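Aminotransferase (Streptomyces pactum, PDB 4ZM4) belongs to the class-III aminotransferases, a family of pyridoxal-phosphate-dependent proteins, and is found here as an assembly of two chains. Local coordinates at residues R358-N363 / M369-L374; R385-L390 / N416-W421; D347-V352 / G437-S442; T404-Q407 / Y412-P415. The protein carries 1 engineered substitution. All blocks are in the same frame, centred on the assembly; numbering follows the deposited sequence.

Interaction 1: residues R358-N363 / M369-L374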
loop_
_atom_site.group_PDB
_atom_site.type_symbol
_atom_site.label_atom_id
_atom_site.label_comp_id
_atom_site.label_asym_id
_atom_site.label_seq_id
_atom_site.Cartn_x
_atom_site.Cartn_y
_atom_site.Cartn_z
ATOM N N ARG B 358 -35.486 14.868 17.523
ATOM C CA ARG B 358 -34.083 14.695 17.862
ATOM C C ARG B 358 -33.277 15.701 17.063
ATOM O O ARG B 358 -33.281 15.633 15.837
ATOM C CB ARG B 358 -33.610 13.290 17.477
ATOM C CG ARG B 358 -34.278 12.180 18.247
ATOM C CD ARG B 358 -33.711 12.099 19.648
ATOM N NE ARG B 358 -34.220 10.945 20.379
ATOM C CZ ARG B 358 -33.841 10.640 21.611
ATOM N NH1 ARG B 358 -32.947 11.385 22.252
ATOM N NH2 ARG B 358 -34.365 9.594 22.207
ATOM N N PRO B 359 -32.575 16.627 17.739
ATOM C CA PRO B 359 -31.716 17.493 16.956
ATOM C C PRO B 359 -30.572 16.714 16.292
ATOM O O PRO B 359 -30.014 15.770 16.866
ATOM C CB PRO B 359 -31.207 18.523 17.967
ATOM C CG PRO B 359 -31.430 17.922 19.312
ATOM C CD PRO B 359 -32.601 16.996 19.167
ATOM N N VAL B 360 -30.233 17.111 15.071
ATOM C CA VAL B 360 -29.227 16.415 14.275
ATOM C C VAL B 360 -28.453 17.459 13.451
ATOM O O VAL B 360 -29.025 18.449 13.017
ATOM C CB VAL B 360 -29.922 15.396 13.370
ATOM C CG1 VAL B 360 -30.714 16.102 12.276
ATOM C CG2 VAL B 360 -28.927 14.427 12.773
ATOM N N HIS B 361 -27.154 17.239 13.251
ATOM C CA HIS B 361 -26.400 18.002 12.268
ATOM C C HIS B 361 -26.057 17.118 11.085
ATOM O O HIS B 361 -25.586 15.988 11.269
ATOM C CB HIS B 361 -25.116 18.575 12.850
ATOM C CG HIS B 361 -24.473 19.596 11.960
ATOM N ND1 HIS B 361 -24.869 20.913 11.947
ATOM C CD2 HIS B 361 -23.489 19.490 11.032
ATOM C CE1 HIS B 361 -24.154 21.578 11.058
ATOM N NE2 HIS B 361 -23.301 20.741 10.496
ATOM N N ILE B 362 -26.319 17.619 9.880
ATOM C CA ILE B 362 -26.099 16.872 8.626
ATOM C C ILE B 362 -25.377 17.776 7.641
ATOM O O ILE B 362 -25.868 18.861 7.342
ATOM C CB ILE B 362 -27.435 16.438 7.986
ATOM C CG1 ILE B 362 -28.188 15.480 8.903
ATOM C CG2 ILE B 362 -27.194 15.764 6.635
ATOM C CD1 ILE B 362 -29.582 15.097 8.413
ATOM N N ASN B 363 -24.179 17.388 7.224
ATOM C CA ASN B 363 -23.469 18.088 6.154
ATOM C C ASN B 363 -23.393 17.165 4.938
ATOM O O ASN B 363 -23.223 15.977 5.088
ATOM C CB ASN B 363 -22.043 18.490 6.563
ATOM C CG ASN B 363 -21.993 19.636 7.578
ATOM O OD1 ASN B 363 -21.177 19.601 8.514
ATOM N ND2 ASN B 363 -22.787 20.675 7.367
ATOM N N MET B 369 -21.477 12.461 3.032
ATOM C CA MET B 369 -22.527 12.887 3.950
ATOM C C MET B 369 -22.178 12.548 5.420
ATOM O O MET B 369 -21.847 11.391 5.715
ATOM C CB MET B 369 -23.816 12.178 3.534
ATOM C CG MET B 369 -25.066 12.656 4.206
ATOM S SD MET B 369 -26.487 11.904 3.373
ATOM C CE MET B 369 -27.736 12.493 4.529
ATOM N N SER B 370 -22.296 13.533 6.317
ATOM C CA SER B 370 -22.178 13.302 7.794
ATOM C C SER B 370 -23.545 13.507 8.462
ATOM O O SER B 370 -24.287 14.430 8.115
ATOM C CB SER B 370 -21.044 14.028 8.579
ATOM O OG SER B 370 -21.148 15.429 8.590
ATOM N N VAL B 371 -23.844 12.619 9.401
ATOM C CA VAL B 371 -25.080 12.627 10.176
ATOM C C VAL B 371 -24.731 12.407 11.641
ATOM O O VAL B 371 -24.283 11.332 12.015
ATOM C CB VAL B 371 -26.065 11.507 9.736
ATOM C CG1 VAL B 371 -27.298 11.485 10.636
ATOM C CG2 VAL B 371 -26.489 11.694 8.294
ATOM N N ALA B 372 -24.935 13.440 12.455
ATOM C CA ALA B 372 -24.551 13.434 13.836
ATOM C C ALA B 372 -25.708 13.889 14.715
ATOM O O ALA B 372 -26.296 14.930 14.496
ATOM C CB ALA B 372 -23.334 14.342 14.039
ATOM N N LEU B 373 -25.973 13.104 15.744
ATOM C CA LEU B 373 -26.979 13.370 16.729
ATOM C C LEU B 373 -26.414 14.388 17.713
ATOM O O LEU B 373 -25.309 14.214 18.230
ATOM C CB LEU B 373 -27.293 12.051 17.433
ATOM C CG LEU B 373 -28.514 11.805 18.285
ATOM C CD1 LEU B 373 -29.796 12.049 17.533
ATOM C CD2 LEU B 373 -28.479 10.357 18.725
ATOM N N LEU B 374 -27.160 15.464 17.966
ATOM C CA LEU B 374 -26.677 16.568 18.790
ATOM C C LEU B 374 -27.108 16.490 20.253
ATOM O O LEU B 374 -28.101 15.871 20.586
ATOM C CB LEU B 374 -27.147 17.898 18.188
ATOM C CG LEU B 374 -26.778 18.157 16.734
ATOM C CD1 LEU B 374 -27.206 19.544 16.312
ATOM C CD2 LEU B 374 -25.279 17.989 16.500
#

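Interaction 2: residues R385-L390 / N416-W421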
loop_
_atom_site.group_PDB
_atom_site.type_symbol
_atom_site.label_atom_id
_atom_site.label_comp_id
_atom_site.label_asym_id
_atom_site.label_seq_id
_atom_site.Cartn_x
_atom_site.Cartn_y
_atom_site.Cartn_z
ATOM N N ARG B 385 -17.390 25.335 11.569
ATOM C CA ARG B 385 -16.465 25.485 10.447
ATOM C C ARG B 385 -15.244 24.585 10.579
ATOM O O ARG B 385 -14.455 24.470 9.650
ATOM C CB ARG B 385 -16.020 26.943 10.308
ATOM C CG ARG B 385 -15.174 27.477 11.467
ATOM C CD ARG B 385 -14.012 28.361 10.972
ATOM N NE ARG B 385 -13.468 29.305 11.969
ATOM C CZ ARG B 385 -12.471 29.033 12.814
ATOM N NH1 ARG B 385 -11.869 27.826 12.835
ATOM N NH2 ARG B 385 -12.078 29.971 13.656
ATOM N N ASP B 386 -15.118 23.902 11.709
ATOM C CA ASP B 386 -13.994 23.029 11.924
ATOM C C ASP B 386 -14.343 21.917 12.902
ATOM O O ASP B 386 -15.434 21.894 13.445
ATOM C CB ASP B 386 -12.761 23.813 12.406
ATOM C CG ASP B 386 -12.968 24.485 13.761
ATOM O OD1 ASP B 386 -13.773 23.999 14.598
ATOM O OD2 ASP B 386 -12.319 25.523 13.989
ATOM N N LEU B 387 -13.400 20.988 13.071
ATOM C CA LEU B 387 -13.562 19.803 13.914
ATOM C C LEU B 387 -13.968 20.091 15.358
ATOM O O LEU B 387 -14.827 19.400 15.904
ATOM C CB LEU B 387 -12.259 18.958 13.880
ATOM C CG LEU B 387 -12.116 17.814 14.889
ATOM C CD1 LEU B 387 -13.218 16.793 14.662
ATOM C CD2 LEU B 387 -10.731 17.167 14.802
ATOM N N ARG B 388 -13.317 21.056 16.000
ATOM C CA ARG B 388 -13.645 21.394 17.400
ATOM C C ARG B 388 -15.063 21.918 17.546
ATOM O O ARG B 388 -15.792 21.491 18.436
ATOM C CB ARG B 388 -12.680 22.422 17.952
ATOM C CG ARG B 388 -11.453 21.780 18.551
ATOM C CD ARG B 388 -10.270 22.705 18.483
ATOM N NE ARG B 388 -9.060 21.958 18.735
ATOM C CZ ARG B 388 -8.610 21.627 19.946
ATOM N NH1 ARG B 388 -9.285 21.996 21.048
ATOM N NH2 ARG B 388 -7.479 20.908 20.066
ATOM N N GLN B 389 -15.446 22.846 16.679
ATOM C CA GLN B 389 -16.784 23.400 16.717
ATOM C C GLN B 389 -17.846 22.309 16.528
ATOM O O GLN B 389 -18.859 22.326 17.205
ATOM C CB GLN B 389 -16.943 24.532 15.690
ATOM C CG GLN B 389 -16.206 25.829 16.049
ATOM C CD GLN B 389 -16.445 26.988 15.054
ATOM O OE1 GLN B 389 -17.146 26.852 14.032
ATOM N NE2 GLN B 389 -15.861 28.141 15.361
ATOM N N LEU B 390 -17.605 21.365 15.620
ATOM C CA LEU B 390 -18.587 20.312 15.323
ATOM C C LEU B 390 -18.650 19.284 16.421
ATOM O O LEU B 390 -19.740 18.892 16.853
ATOM C CB LEU B 390 -18.276 19.625 13.996
ATOM C CG LEU B 390 -19.058 18.347 13.630
ATOM C CD1 LEU B 390 -20.565 18.589 13.564
ATOM C CD2 LEU B 390 -18.551 17.815 12.304
ATOM N N ASN B 416 -18.933 6.267 15.152
ATOM C CA ASN B 416 -18.442 7.585 15.422
ATOM C C ASN B 416 -19.200 8.565 14.530
ATOM O O ASN B 416 -19.198 8.455 13.311
ATOM C CB ASN B 416 -16.938 7.654 15.163
ATOM C CG ASN B 416 -16.333 8.982 15.559
ATOM O OD1 ASN B 416 -17.018 10.008 15.657
ATOM N ND2 ASN B 416 -15.053 8.975 15.801
ATOM N N ALA B 417 -19.841 9.546 15.137
ATOM C CA ALA B 417 -20.664 10.476 14.381
ATOM C C ALA B 417 -19.890 11.270 13.314
ATOM O O ALA B 417 -20.465 11.705 12.322
ATOM C CB ALA B 417 -21.364 11.427 15.351
ATOM N N LEU B 418 -18.607 11.495 13.547
ATOM C CA LEU B 418 -17.761 12.255 12.631
ATOM C C LEU B 418 -17.298 11.459 11.411
ATOM O O LEU B 418 -16.738 12.031 10.487
ATOM C CB LEU B 418 -16.537 12.766 13.369
ATOM C CG LEU B 418 -16.812 13.676 14.576
ATOM C CD1 LEU B 418 -15.541 13.881 15.354
ATOM C CD2 LEU B 418 -17.378 15.003 14.145
ATOM N N GLU B 419 -17.543 10.157 11.376
ATOM C CA GLU B 419 -17.197 9.356 10.213
ATOM C C GLU B 419 -18.322 9.396 9.165
ATOM O O GLU B 419 -19.457 9.064 9.453
ATOM C CB GLU B 419 -16.922 7.923 10.624
ATOM C CG GLU B 419 -15.664 7.769 11.471
ATOM C CD GLU B 419 -14.399 8.025 10.695
ATOM O OE1 GLU B 419 -14.432 8.075 9.446
ATOM O OE2 GLU B 419 -13.350 8.209 11.335
ATOM N N PRO B 420 -17.996 9.788 7.932
ATOM C CA PRO B 420 -19.046 10.013 6.952
ATOM C C PRO B 420 -19.739 8.734 6.427
ATOM O O PRO B 420 -19.213 7.628 6.582
ATOM C CB PRO B 420 -18.303 10.741 5.827
ATOM C CG PRO B 420 -16.901 10.249 5.917
ATOM C CD PRO B 420 -16.643 10.010 7.372
ATOM N N TRP B 421 -20.945 8.914 5.880
ATOM C CA TRP B 421 -21.623 7.944 5.003
ATOM C C TRP B 421 -21.142 8.161 3.567
ATOM O O TRP B 421 -20.934 9.314 3.127
ATOM C CB TRP B 421 -23.143 8.219 4.997
ATOM C CG TRP B 421 -23.870 8.083 6.317
ATOM C CD1 TRP B 421 -23.328 7.870 7.546
ATOM C CD2 TRP B 421 -25.284 8.203 6.523
ATOM N NE1 TRP B 421 -24.314 7.838 8.494
ATOM C CE2 TRP B 421 -25.525 8.021 7.886
ATOM C CE3 TRP B 421 -26.374 8.435 5.672
ATOM C CZ2 TRP B 421 -26.816 8.073 8.426
ATOM C CZ3 TRP B 421 -27.633 8.495 6.205
ATOM C CH2 TRP B 421 -27.854 8.297 7.559
#

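Interaction 3: residues D347-V352 / G437-S442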
loop_
_atom_site.group_PDB
_atom_site.type_symbol
_atom_site.label_atom_id
_atom_site.label_comp_id
_atom_site.label_asym_id
_atom_site.label_seq_id
_atom_site.Cartn_x
_atom_site.Cartn_y
_atom_site.Cartn_z
ATOM N N ASP B 347 -32.908 14.753 2.734
ATOM C CA ASP B 347 -34.281 15.170 3.071
ATOM C C ASP B 347 -34.986 14.135 3.962
ATOM O O ASP B 347 -35.616 14.479 4.969
ATOM C CB ASP B 347 -35.130 15.444 1.810
ATOM C CG ASP B 347 -34.585 16.607 0.949
ATOM O OD1 ASP B 347 -33.837 17.479 1.465
ATOM O OD2 ASP B 347 -34.911 16.639 -0.258
ATOM N N THR B 348 -34.836 12.867 3.607
ATOM C CA THR B 348 -35.459 11.757 4.339
ATOM C C THR B 348 -34.984 11.664 5.773
ATOM O O THR B 348 -35.786 11.573 6.696
ATOM C CB THR B 348 -35.137 10.428 3.647
ATOM O OG1 THR B 348 -35.627 10.477 2.305
ATOM C CG2 THR B 348 -35.799 9.283 4.373
ATOM N N VAL B 349 -33.671 11.738 5.965
ATOM C CA VAL B 349 -33.084 11.648 7.298
ATOM C C VAL B 349 -33.436 12.861 8.148
ATOM O O VAL B 349 -33.770 12.699 9.315
ATOM C CB VAL B 349 -31.569 11.430 7.218
ATOM C CG1 VAL B 349 -30.906 11.542 8.569
ATOM C CG2 VAL B 349 -31.285 10.065 6.601
ATOM N N ARG B 350 -33.436 14.059 7.565
ATOM C CA ARG B 350 -33.956 15.264 8.272
ATOM C C ARG B 350 -35.408 15.110 8.782
ATOM O O ARG B 350 -35.703 15.445 9.928
ATOM C CB ARG B 350 -33.874 16.522 7.388
ATOM C CG ARG B 350 -32.534 17.228 7.450
ATOM C CD ARG B 350 -32.531 18.617 6.792
ATOM N NE ARG B 350 -31.191 18.937 6.294
ATOM C CZ ARG B 350 -30.146 19.280 7.055
ATOM N NH1 ARG B 350 -30.269 19.416 8.374
ATOM N NH2 ARG B 350 -28.960 19.498 6.495
ATOM N N GLU B 351 -36.300 14.595 7.937
ATOM C CA GLU B 351 -37.687 14.400 8.333
ATOM C C GLU B 351 -37.740 13.409 9.502
ATOM O O GLU B 351 -38.414 13.652 10.499
ATOM C CB GLU B 351 -38.523 13.911 7.140
ATOM C CG GLU B 351 -40.018 13.773 7.381
ATOM C CD GLU B 351 -40.747 13.023 6.252
ATOM O OE1 GLU B 351 -40.330 13.146 5.069
ATOM O OE2 GLU B 351 -41.739 12.292 6.547
ATOM N N VAL B 352 -37.040 12.290 9.383
ATOM C CA VAL B 352 -37.128 11.245 10.409
ATOM C C VAL B 352 -36.681 11.777 11.771
ATOM O O VAL B 352 -37.297 11.478 12.776
ATOM C CB VAL B 352 -36.342 9.982 9.999
ATOM C CG1 VAL B 352 -36.206 9.007 11.173
ATOM C CG2 VAL B 352 -37.034 9.299 8.828
ATOM N N GLY B 437 -37.222 4.025 7.597
ATOM C CA GLY B 437 -37.918 3.161 8.508
ATOM C C GLY B 437 -37.003 2.630 9.581
ATOM O O GLY B 437 -37.335 2.687 10.775
ATOM N N ALA B 438 -35.823 2.137 9.173
ATOM C CA ALA B 438 -34.863 1.569 10.122
ATOM C C ALA B 438 -34.374 2.628 11.120
ATOM O O ALA B 438 -34.198 2.324 12.285
ATOM C CB ALA B 438 -33.713 0.910 9.385
ATOM N N LEU B 439 -34.147 3.860 10.664
ATOM C CA LEU B 439 -33.662 4.929 11.540
ATOM C C LEU B 439 -34.742 5.400 12.493
ATOM O O LEU B 439 -34.453 5.725 13.650
ATOM C CB LEU B 439 -33.086 6.114 10.733
ATOM C CG LEU B 439 -31.734 5.819 10.053
ATOM C CD1 LEU B 439 -31.372 6.905 9.038
ATOM C CD2 LEU B 439 -30.618 5.679 11.079
ATOM N N GLN B 440 -35.968 5.486 11.986
ATOM C CA GLN B 440 -37.164 5.804 12.797
ATOM C C GLN B 440 -37.303 4.799 13.971
ATOM O O GLN B 440 -37.367 5.185 15.135
ATOM C CB GLN B 440 -38.407 5.791 11.895
ATOM C CG GLN B 440 -39.676 5.168 12.450
ATOM C CD GLN B 440 -40.445 6.120 13.319
ATOM O OE1 GLN B 440 -40.491 7.315 13.044
ATOM N NE2 GLN B 440 -41.071 5.599 14.372
ATOM N N ARG B 441 -37.291 3.513 13.638
ATOM C CA ARG B 441 -37.402 2.458 14.640
ATOM C C ARG B 441 -36.257 2.522 15.663
ATOM O O ARG B 441 -36.485 2.377 16.861
ATOM C CB ARG B 441 -37.475 1.083 13.955
ATOM C CG ARG B 441 -38.899 0.535 13.851
ATOM C CD ARG B 441 -39.236 -0.220 12.569
ATOM N NE ARG B 441 -38.091 -0.928 12.006
ATOM C CZ ARG B 441 -37.816 -1.018 10.701
ATOM N NH1 ARG B 441 -38.604 -0.450 9.786
ATOM N NH2 ARG B 441 -36.730 -1.679 10.300
ATOM N N SER B 442 -35.044 2.812 15.200
ATOM C CA SER B 442 -33.896 2.893 16.087
ATOM C C SER B 442 -33.988 4.095 17.033
ATOM O O SER B 442 -33.587 4.011 18.198
ATOM C CB SER B 442 -32.595 2.947 15.273
ATOM O OG SER B 442 -32.543 1.862 14.357
#

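Interaction 4: residues T404-Q407 / Y412-P415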
loop_
_atom_site.group_PDB
_atom_site.type_symbol
_atom_site.label_atom_id
_atom_site.label_comp_id
_atom_site.label_asym_id
_atom_site.label_seq_id
_atom_site.Cartn_x
_atom_site.Cartn_y
_atom_site.Cartn_z
ATOM N N THR B 404 -25.712 0.944 17.030
ATOM C CA THR B 404 -26.042 -0.454 17.457
ATOM C C THR B 404 -27.489 -0.779 17.119
ATOM O O THR B 404 -27.792 -1.860 16.606
ATOM C CB THR B 404 -25.811 -0.660 18.974
ATOM O OG1 THR B 404 -24.417 -0.555 19.274
ATOM C CG2 THR B 404 -26.308 -2.006 19.450
ATOM N N LEU B 405 -28.393 0.164 17.401
ATOM C CA LEU B 405 -29.821 -0.061 17.184
ATOM C C LEU B 405 -30.119 -0.154 15.705
ATOM O O LEU B 405 -30.884 -1.018 15.270
ATOM C CB LEU B 405 -30.648 1.049 17.849
ATOM C CG LEU B 405 -30.726 0.976 19.391
ATOM C CD1 LEU B 405 -31.119 2.317 19.999
ATOM C CD2 LEU B 405 -31.681 -0.132 19.824
ATOM N N ALA B 406 -29.518 0.748 14.933
ATOM C CA ALA B 406 -29.682 0.760 13.470
ATOM C C ALA B 406 -29.149 -0.515 12.856
ATOM O O ALA B 406 -29.790 -1.104 12.007
ATOM C CB ALA B 406 -28.974 1.976 12.864
ATOM N N GLN B 407 -27.989 -0.962 13.333
ATOM C CA GLN B 407 -27.369 -2.184 12.829
ATOM C C GLN B 407 -28.283 -3.375 13.021
ATOM O O GLN B 407 -28.446 -4.179 12.101
ATOM C CB GLN B 407 -26.031 -2.439 13.495
ATOM C CG GLN B 407 -25.224 -3.573 12.869
ATOM C CD GLN B 407 -23.820 -3.703 13.453
ATOM O OE1 GLN B 407 -23.053 -2.727 13.501
ATOM N NE2 GLN B 407 -23.470 -4.909 13.899
ATOM N N TYR B 412 -26.148 -0.402 8.488
ATOM C CA TYR B 412 -24.846 -0.145 9.062
ATOM C C TYR B 412 -24.303 1.217 8.662
ATOM O O TYR B 412 -24.131 1.494 7.477
ATOM C CB TYR B 412 -23.830 -1.219 8.668
ATOM C CG TYR B 412 -22.456 -0.953 9.224
ATOM C CD1 TYR B 412 -22.169 -1.192 10.550
ATOM C CD2 TYR B 412 -21.444 -0.408 8.432
ATOM C CE1 TYR B 412 -20.916 -0.927 11.095
ATOM C CE2 TYR B 412 -20.182 -0.130 8.966
ATOM C CZ TYR B 412 -19.928 -0.396 10.299
ATOM O OH TYR B 412 -18.684 -0.144 10.834
ATOM N N PHE B 413 -23.959 2.025 9.671
ATOM C CA PHE B 413 -23.041 3.131 9.508
ATOM C C PHE B 413 -21.987 3.071 10.635
ATOM O O PHE B 413 -22.194 2.369 11.595
ATOM C CB PHE B 413 -23.786 4.475 9.459
ATOM C CG PHE B 413 -24.715 4.710 10.604
ATOM C CD1 PHE B 413 -24.250 5.284 11.763
ATOM C CD2 PHE B 413 -26.038 4.354 10.533
ATOM C CE1 PHE B 413 -25.093 5.492 12.832
ATOM C CE2 PHE B 413 -26.892 4.576 11.593
ATOM C CZ PHE B 413 -26.423 5.152 12.749
ATOM N N HIS B 414 -20.884 3.820 10.509
ATOM C CA HIS B 414 -19.814 3.834 11.523
ATOM C C HIS B 414 -20.335 4.486 12.830
ATOM O O HIS B 414 -21.020 5.496 12.776
ATOM C CB HIS B 414 -18.601 4.598 11.011
ATOM C CG HIS B 414 -17.353 4.376 11.806
ATOM N ND1 HIS B 414 -17.166 4.877 13.076
ATOM C CD2 HIS B 414 -16.199 3.748 11.482
ATOM C CE1 HIS B 414 -15.979 4.532 13.522
ATOM N NE2 HIS B 414 -15.358 3.870 12.563
ATOM N N PRO B 415 -20.002 3.908 13.992
ATOM C CA PRO B 415 -20.510 4.417 15.269
ATOM C C PRO B 415 -20.056 5.804 15.685
ATOM O O PRO B 415 -20.726 6.417 16.526
ATOM C CB PRO B 415 -20.007 3.409 16.308
ATOM C CG PRO B 415 -19.130 2.457 15.587
ATOM C CD PRO B 415 -19.391 2.576 14.124
#

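Interaction 1: residues R358-N363 / M369-L374
V360 and I362 line up beside V371 on one face of a β-hairpin built from strands 360-365 and 368-373, whose short axes run antiparallel at 170°. The side chains of I362 and V371 lie alongside each other and point the same way, with I362 CG1 and V371 CG2 4.2 Å apart. I362 shows its other branch to M369: the methionine is extended throughout, which carries its terminal CE to 3.9 Å from I362 CG2. V360 CG2 meets V371 CG1 at 4.0 Å. This apolar face looks toward helix 334-355, where F353 packs on V360 and L373, and M345 on M369.

H361, N363, S370 and A372 occupy the other face. H361 faces A372 in a hydrogen-bonded pair, and N363 faces S370 in the same way; H361 N to A372 O measures 2.8 Å. On this side the H361 ring offers NE2 to N363 OD1, a weak bond that meets the ring edge in plane. S370 OG turns instead to the backbone N of V226.

At the open end of the hairpin, beyond the V360-L373 pair, L374 folds over the neighbouring strand. Its CG stands beside its own backbone N (chi1 -55°), which lays the isobutyl group there with CD2 3.7 Å from H361 CB. Its backbone N donates an almost straight bond, 175° at the hydrogen, to P359 O at 3.1 Å, entering from above the carbonyl plane.

Interaction 2: residues R385-L390 / N416-W421
Just ahead of the helix that presents L387 and L390 to L418, R385 NH1 and D386 OD2 form a 2.6 Å salt bridge. The other oxygen of the same carboxylate, D386 OD1, caps the start of helix 387-393 by accepting from Q389 N at 2.9 Å, met nearly along its C-O axis. D386 is thus the N-cap, and both of its oxygens are engaged. The side chain of Q389 folds back in turn, its OE1 accepting from the backbone N of R385, while its NE2 lies over one face of the R385 guanidinium.

Across from the helix, N416-E419 is a type I turn. N416 OD1 accepts from L418 N at 3.0 Å, an Asx turn in which the donor stands well above the plane of the amide carbonyl. The turn aims L418 at the helix, where its two methyls divide the work. CD1 reaches L387 CD1 at 3.8 Å, the two side chains crossing at about a right angle, whereas CD2 comes 3.6 Å from L390 CD2, the side chains sliding past each other in opposite directions. Both helix leucines hold CG anti to the backbone N (chi1 169° and 170°), which brings their branched ends forward to the turn. F396 of the following helix also touches L418.

E419, next along the turn, touches the bound P3B ligand. No hydrogen bond joins the two segments: between them the contact is purely apolar, leucine against leucine, while the capping bond and the Asx turn probably fix the backbones that carry the leucines.

Interaction 3: residues D347-V352 / G437-S442
Helices 334-355 and 429-444 run side by side in nearly the same direction, their segments 347-352 and 437-442 crossing at only -23° with the axes 9.9 Å apart. The two nearly parallel helices pack together in the C-terminal part of the class-III aminotransferase fold, where helix 334-355 also lies against the three-stranded antiparallel sheet of 360-365, 368-373 and 421-422. The backbones approach most closely at V352 and Q440, where the CA atoms are 5.9 Å apart.

V352 fills this approach. Its side chain sets out toward the partner helix, and CG1, placed anti to the backbone N by a chi1 of 169°, ends above the backbone between L439 and Q440. There it lies 3.6 Å from Q440 N, a methyl resting against main chain more than against side chain. The CB of Q440 borders the same methyl at 4.0 Å, and the CB of L439 is slightly farther away. One turn earlier, V349 uses its other branch: CG2, beside the backbone N, meets L439 CD1 at 4.0 Å, the two side chains at an oblique angle. W421, from the short strand 421-422, packs against both V349 and L439 and so extends this apolar patch. A436 and L443 of helix 429-444 also touch V352.

No hydrogen bond links the two segments. On a different side of helix 429-444, S442 touches L402, L405 and A406 of helix 396-408. S442 OG gives its hydrogen to A438 O at 2.7 Å, while S442 N reaches the same oxygen from the opposite face of the carbonyl plane at 3.1 Å.

Interaction 4: residues T404-Q407 / Y412-P415
The Y412 ring receives Q407 at its edge: Q407 OE1 lies near the ring plane, 3.4 Å from CD1 and a little farther from CE1. One face of the same ring has the backbone N of H414 above it, 4.2 Å off the plane and displaced toward the rim. The second flat group, the F413 ring, is met obliquely by A406, whose CB approaches CE2 to 3.6 Å.

Q407 and Y412 lie side by side and point the same way, with amide and ring planes 57° apart. Both start with CG anti to the backbone N, at chi1 -171° for Q407, and the glutamine then continues extended, so that its carbonyl oxygen draws level with the ring edge. The polar ends are anchored beyond the two segments: Q407 NE2 donates to L40 O, Q407 OE1 takes a weak hydrogen bond from Q403 NE2, and Y412 OH bonds to A37 O. F413 instead has CG wedged between its backbone N and carbonyl carbon (chi1 53°), and its ring goes to A406 rather than to the glutamine.

Through these contacts the last turn of helix 396-408 packs onto the chain leaving strand 411-412. That strand is, within this chain, an edge strand of a four-stranded mixed sheet; Y412 shares backbone bonds with I61 and L63 and packs on L95 of the second subunit. F413 touches L439 of helix 429-444 and W421 of strand 421-422.

Overall arrangement
W421 of interaction 2 is the hub, touching residues of the other three contacts. Its backbone N lies 2.6 Å from M369 O, a probable hydrogen bond that adds strand 421-422 to the hairpin of interaction 1, and its CZ2 is 3.6 Å from V371 CG2. Interactions 1 and 2 also meet at A372 CB and A417 CB, 3.8 Å apart, and interactions 1 and 3 at I362 CD1 and V349 CG1, likewise 3.8 Å. Interactions 1, 2 and 4 are all nested within the long loop closed by interaction 3. Interaction 2 supplies E419 to the P3B pocket, while the side chain of Y412 in interaction 4 is about 9 Å from that ligand.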